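Ras-3 from Cryphonectria parasitica (Cryphonectria parasitica, PDB 4KU4) binds guanosine-5'-diphosphate, with magnesium ions in the same model, as a small Ras-family protein of the P-loop NTPase clan. Local coordinates at residues I13-A18 with S188-D193; N33-V38 with L64-T69. All coordinates share one frame; numbering follows the deposited sequence.

Interaction 1: I13-A18 with S188-D193; sequences ITDKIA and SVVRAD
D15 is the first residue of the strand in I13-A18 to meet V190 and D193 of the helix in S188-D193; T14, just before it, acts through D15. The T14 hydroxyl donates from OG1 to D15 OD2 over 2.9 Å, arriving above the carboxylate plane, 41° out of it, and so holds the oxygen remote from D193. D15 CG lies 4.3 Å from V190 CG2, the methyl sitting loosely over the face of the carboxylate opposite T14. The other oxygen, D15 OD1, stands 4.4 Å from D193 OD2, with a water between them, 2.6 Å from D15 OD1 and 2.7 Å from D193 OD2. D193 reaches this water with CG anti to its backbone N (chi1 -175°). Two residues on, the extended I17 puts its terminal methyl CD1 4.5 Å from V189 CG2, a looser apolar approach. Outside the segments, V189 also packs on L88 and V141 of neighbouring strands, so the C-terminal helix of this Ras fold lies on the central sheet. The two segments bury 156 Å² between them. E87 brings a third carboxylate close to D15 and D193, and the water cannot donate to every oxygen around it at once. Partly offset by a long, weak ion pair from R196 to D193, the cluster might raise the proton affinity of one acid, with the bridging water easing a buried repulsion between like charges.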
loop_
_atom_site.group_PDB
_atom_site.type_symbol
_atom_site.label_atom_id
_atom_site.label_comp_id
_atom_site.label_asym_id
_atom_site.label_seq_id
_atom_site.Cartn_x
_atom_site.Cartn_y
_atom_site.Cartn_z
ATOM N N ILE A 13 -5.831 17.338 -4.126
ATOM C CA ILE A 13 -5.214 16.148 -3.565
ATOM C C ILE A 13 -4.939 16.369 -2.092
ATOM O O ILE A 13 -4.369 17.386 -1.710
ATOM C CB ILE A 13 -3.910 15.828 -4.310
ATOM C CG1 ILE A 13 -4.230 15.479 -5.758
ATOM C CG2 ILE A 13 -3.170 14.680 -3.646
ATOM C CD1 ILE A 13 -5.252 14.382 -5.890
ATOM N N THR A 14 -5.369 15.427 -1.256
ATOM C CA THR A 14 -5.161 15.556 0.171
ATOM C C THR A 14 -4.069 14.619 0.700
ATOM O O THR A 14 -3.450 14.902 1.724
ATOM C CB THR A 14 -6.458 15.278 0.932
ATOM O OG1 THR A 14 -6.883 13.942 0.653
ATOM C CG2 THR A 14 -7.540 16.239 0.477
ATOM N N ASP A 15 -3.837 13.514 0.001
ATOM C CA ASP A 15 -2.883 12.501 0.471
ATOM C C ASP A 15 -2.121 11.827 -0.662
ATOM O O ASP A 15 -2.717 11.378 -1.641
ATOM C CB ASP A 15 -3.612 11.440 1.286
ATOM C CG ASP A 15 -4.235 12.003 2.536
ATOM O OD1 ASP A 15 -3.495 12.184 3.534
ATOM O OD2 ASP A 15 -5.463 12.247 2.526
ATOM N N LYS A 16 -0.804 11.727 -0.506
ATOM C CA LYS A 16 0.039 11.101 -1.518
ATOM C C LYS A 16 0.516 9.755 -1.016
ATOM O O LYS A 16 1.277 9.678 -0.058
ATOM C CB LYS A 16 1.239 12.002 -1.844
ATOM C CG LYS A 16 0.894 13.255 -2.631
ATOM C CD LYS A 16 1.931 14.334 -2.392
ATOM C CE LYS A 16 1.745 15.531 -3.313
ATOM N NZ LYS A 16 2.490 16.741 -2.818
ATOM N N ILE A 17 0.062 8.692 -1.663
ATOM C CA ILE A 17 0.422 7.344 -1.277
ATOM C C ILE A 17 1.272 6.686 -2.359
ATOM O O ILE A 17 0.955 6.787 -3.547
ATOM C CB ILE A 17 -0.837 6.486 -1.107
ATOM C CG1 ILE A 17 -1.843 7.190 -0.196
ATOM C CG2 ILE A 17 -0.456 5.140 -0.580
ATOM C CD1 ILE A 17 -3.156 6.460 -0.067
ATOM N N ALA A 18 2.345 6.003 -1.954
ATOM C CA ALA A 18 3.106 5.200 -2.909
ATOM C C ALA A 18 2.866 3.686 -2.732
ATOM O O ALA A 18 2.826 3.187 -1.615
ATOM C CB ALA A 18 4.612 5.547 -2.850
ATOM N N SER A 188 -6.495 2.734 5.566
ATOM C CA SER A 188 -5.875 2.482 6.860
ATOM C C SER A 188 -4.759 3.468 7.176
ATOM O O SER A 188 -4.598 3.881 8.322
ATOM C CB SER A 188 -5.379 1.030 6.979
ATOM O OG SER A 188 -4.255 0.777 6.142
ATOM N N VAL A 189 -3.988 3.858 6.164
ATOM C CA VAL A 189 -2.860 4.740 6.434
ATOM C C VAL A 189 -3.312 6.183 6.595
ATOM O O VAL A 189 -2.690 6.963 7.321
ATOM C CB VAL A 189 -1.759 4.617 5.372
ATOM C CG1 VAL A 189 -0.936 3.342 5.619
ATOM C CG2 VAL A 189 -2.341 4.633 3.974
ATOM N N VAL A 190 -4.404 6.539 5.932
ATOM C CA VAL A 190 -5.002 7.849 6.157
ATOM C C VAL A 190 -5.552 7.927 7.581
ATOM O O VAL A 190 -5.343 8.920 8.284
ATOM C CB VAL A 190 -6.155 8.132 5.175
ATOM C CG1 VAL A 190 -6.859 9.452 5.562
ATOM C CG2 VAL A 190 -5.629 8.153 3.722
ATOM N N ARG A 191 -6.251 6.873 7.988
ATOM C CA ARG A 191 -6.821 6.780 9.328
ATOM C C ARG A 191 -5.729 6.871 10.382
ATOM O O ARG A 191 -5.902 7.537 11.404
ATOM C CB ARG A 191 -7.618 5.489 9.482
ATOM C CG ARG A 191 -8.951 5.532 8.756
ATOM C CD ARG A 191 -9.720 4.237 8.819
ATOM N NE ARG A 191 -11.042 4.413 8.221
ATOM C CZ ARG A 191 -11.601 3.581 7.351
ATOM N NH1 ARG A 191 -10.959 2.493 6.968
ATOM N NH2 ARG A 191 -12.813 3.845 6.856
ATOM N N ALA A 192 -4.594 6.226 10.123
ATOM C CA ALA A 192 -3.483 6.254 11.072
ATOM C C ALA A 192 -2.884 7.656 11.198
ATOM O O ALA A 192 -2.585 8.119 12.300
ATOM C CB ALA A 192 -2.408 5.245 10.670
ATOM N N ASP A 193 -2.714 8.330 10.065
ATOM C CA ASP A 193 -2.178 9.689 10.044
ATOM C C ASP A 193 -3.055 10.618 10.877
ATOM O O ASP A 193 -2.560 11.443 11.639
ATOM C CB ASP A 193 -2.074 10.200 8.603
ATOM C CG ASP A 193 -1.407 11.553 8.509
ATOM O OD1 ASP A 193 -0.547 11.858 9.367
ATOM O OD2 ASP A 193 -1.734 12.309 7.569
HETATM O O HOH W 1 -3.975 12.161 6.070
#

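Interaction 2: N33-V38 with L64-T69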
loop_
_atom_site.group_PDB
_atom_site.type_symbol
_atom_site.label_atom_id
_atom_site.label_comp_id
_atom_site.label_asym_id
_atom_site.label_seq_id
_atom_site.Cartn_x
_atom_site.Cartn_y
_atom_site.Cartn_z
ATOM N N ASN A 33 -8.496 -1.244 -8.958
ATOM C CA ASN A 33 -9.697 -1.602 -8.207
ATOM C C ASN A 33 -10.157 -0.476 -7.286
ATOM O O ASN A 33 -11.312 -0.056 -7.346
ATOM C CB ASN A 33 -9.490 -2.909 -7.428
ATOM C CG ASN A 33 -10.749 -3.362 -6.699
ATOM O OD1 ASN A 33 -10.960 -3.041 -5.517
ATOM N ND2 ASN A 33 -11.594 -4.113 -7.398
ATOM N N LEU A 34 -9.249 0.020 -6.445
ATOM C CA LEU A 34 -9.562 1.083 -5.519
ATOM C C LEU A 34 -10.171 2.297 -6.209
ATOM O O LEU A 34 -11.144 2.855 -5.723
ATOM C CB LEU A 34 -8.318 1.515 -4.760
ATOM C CG LEU A 34 -8.515 2.733 -3.867
ATOM C CD1 LEU A 34 -9.259 2.331 -2.589
ATOM C CD2 LEU A 34 -7.167 3.346 -3.553
ATOM N N THR A 35 -9.581 2.703 -7.335
ATOM C CA THR A 35 -9.975 3.936 -8.002
ATOM C C THR A 35 -11.140 3.780 -8.974
ATOM O O THR A 35 -11.574 4.759 -9.565
ATOM C CB THR A 35 -8.787 4.594 -8.719
ATOM O OG1 THR A 35 -8.304 3.711 -9.736
ATOM C CG2 THR A 35 -7.679 4.904 -7.732
ATOM N N LYS A 36 -11.653 2.563 -9.119
ATOM C CA LYS A 36 -12.835 2.323 -9.947
ATOM C C LYS A 36 -12.559 2.697 -11.399
ATOM O O LYS A 36 -13.415 3.252 -12.092
ATOM C CB LYS A 36 -14.045 3.087 -9.392
ATOM C CG LYS A 36 -14.306 2.869 -7.895
ATOM C CD LYS A 36 -15.250 1.693 -7.657
ATOM C CE LYS A 36 -15.328 1.340 -6.174
ATOM N NZ LYS A 36 -15.666 2.542 -5.348
ATOM N N HIS A 37 -11.351 2.381 -11.855
ATOM C CA HIS A 37 -10.912 2.666 -13.221
ATOM C C HIS A 37 -11.804 1.897 -14.204
ATOM O O HIS A 37 -12.328 0.837 -13.857
ATOM C CB HIS A 37 -9.445 2.235 -13.364
ATOM C CG HIS A 37 -8.748 2.793 -14.569
ATOM N ND1 HIS A 37 -8.918 2.275 -15.834
ATOM C CD2 HIS A 37 -7.867 3.809 -14.693
ATOM C CE1 HIS A 37 -8.181 2.958 -16.687
ATOM N NE2 HIS A 37 -7.520 3.886 -16.021
ATOM N N VAL A 38 -11.966 2.411 -15.424
ATOM C CA VAL A 38 -12.947 1.855 -16.381
ATOM C C VAL A 38 -12.717 0.412 -16.807
ATOM O O VAL A 38 -13.668 -0.349 -16.998
ATOM C CB VAL A 38 -13.093 2.701 -17.671
ATOM C CG1 VAL A 38 -14.067 3.833 -17.451
ATOM C CG2 VAL A 38 -11.736 3.202 -18.167
ATOM N N LEU A 64 -7.158 10.950 -2.746
ATOM C CA LEU A 64 -5.916 10.202 -2.683
ATOM C C LEU A 64 -5.267 10.202 -4.062
ATOM O O LEU A 64 -5.936 9.997 -5.070
ATOM C CB LEU A 64 -6.193 8.771 -2.237
ATOM C CG LEU A 64 -7.146 8.582 -1.050
ATOM C CD1 LEU A 64 -7.321 7.100 -0.677
ATOM C CD2 LEU A 64 -6.646 9.384 0.146
ATOM N N GLU A 65 -3.964 10.461 -4.101
ATOM C CA GLU A 65 -3.193 10.314 -5.325
ATOM C C GLU A 65 -2.246 9.148 -5.078
ATOM O O GLU A 65 -1.416 9.191 -4.171
ATOM C CB GLU A 65 -2.421 11.600 -5.641
ATOM C CG GLU A 65 -1.670 11.583 -6.972
ATOM C CD GLU A 65 -1.341 12.983 -7.439
ATOM O OE1 GLU A 65 -1.877 13.401 -8.490
ATOM O OE2 GLU A 65 -0.569 13.677 -6.743
ATOM N N ILE A 66 -2.384 8.097 -5.877
ATOM C CA ILE A 66 -1.624 6.875 -5.626
ATOM C C ILE A 66 -0.609 6.651 -6.733
ATOM O O ILE A 66 -0.966 6.494 -7.898
ATOM C CB ILE A 66 -2.566 5.653 -5.512
ATOM C CG1 ILE A 66 -3.541 5.851 -4.353
ATOM C CG2 ILE A 66 -1.780 4.377 -5.283
ATOM C CD1 ILE A 66 -4.959 5.629 -4.738
ATOM N N LEU A 67 0.663 6.653 -6.347
ATOM C CA LEU A 67 1.753 6.331 -7.253
ATOM C C LEU A 67 1.941 4.820 -7.406
ATOM O O LEU A 67 2.382 4.137 -6.488
ATOM C CB LEU A 67 3.049 6.986 -6.766
ATOM C CG LEU A 67 4.219 6.856 -7.738
ATOM C CD1 LEU A 67 3.989 7.681 -8.986
ATOM C CD2 LEU A 67 5.520 7.254 -7.057
ATOM N N ASP A 68 1.583 4.295 -8.572
ATOM C CA ASP A 68 1.848 2.903 -8.890
ATOM C C ASP A 68 3.301 2.888 -9.333
ATOM O O ASP A 68 3.791 3.882 -9.882
ATOM C CB ASP A 68 0.910 2.434 -10.017
ATOM C CG ASP A 68 0.951 0.929 -10.241
ATOM O OD1 ASP A 68 1.545 0.208 -9.420
ATOM O OD2 ASP A 68 0.371 0.456 -11.241
ATOM N N THR A 69 4.003 1.796 -9.049
ATOM C CA THR A 69 5.440 1.728 -9.305
ATOM C C THR A 69 5.840 0.395 -9.902
ATOM O O THR A 69 5.131 -0.599 -9.794
ATOM C CB THR A 69 6.271 1.912 -8.019
ATOM O OG1 THR A 69 5.999 0.831 -7.112
ATOM C CG2 THR A 69 5.960 3.255 -7.334
#
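The close part of this contact is a single methyl pair: L34 CD2 lies 3.4 Å from I66 CD1, shorter than a usual carbon-carbon contact. L34 holds CG anti to its backbone N (chi1 174°), which carries the branch toward the strand, and the two side chains meet at a slant. I66 chi2, 129°, is not staggered, so the exact position of CD1, and with it the shortness of the contact, is doubtful. T35 adds CG2 at 4.1 Å from I66 CD1, an ordinary distance, while its OG1 turns back to hydrogen bond with T31 O. L64, two residues earlier in the strand, comes only within 4.7 Å, from its CD1 to L34 CD2. In the P-loop fold this joins the C-terminal end of helix 27-35 to strand 60-67, with V182 and F186 of helix 182-196 also packing on L34; the side chain of I66 is about 11 Å from the bound GDP. On the solvent side the helix closes in a Schellman motif, with K36 at positive phi (62°) and its N 3.2 Å from N33 O, and H37 beyond it stacks on Y43, away from the strand.

Interactions 1 and 2 have centres about 13 Å apart and share one mixed sheet, in which strands 15-20 and 60-67 are parallel neighbours. They touch along that border: D15 O with E65 N at 2.9 Å and I17 O with L67 N at 2.8 Å, both probable hydrogen bonds, flanked by D15 CB against L64 CD2. Strand 15-20 is followed directly by helix 27-35, and both segments of interaction 2 fall in the 169 residues separating those of interaction 1. Helix 182-196 belongs to interaction 1 and also packs on L34 and L64 of interaction 2. Helix 182-196 against strand 15-20 brings the chain's two ends together, while helix 27-35 covers the neighbouring strand 60-67 of the same Ras-type sheet.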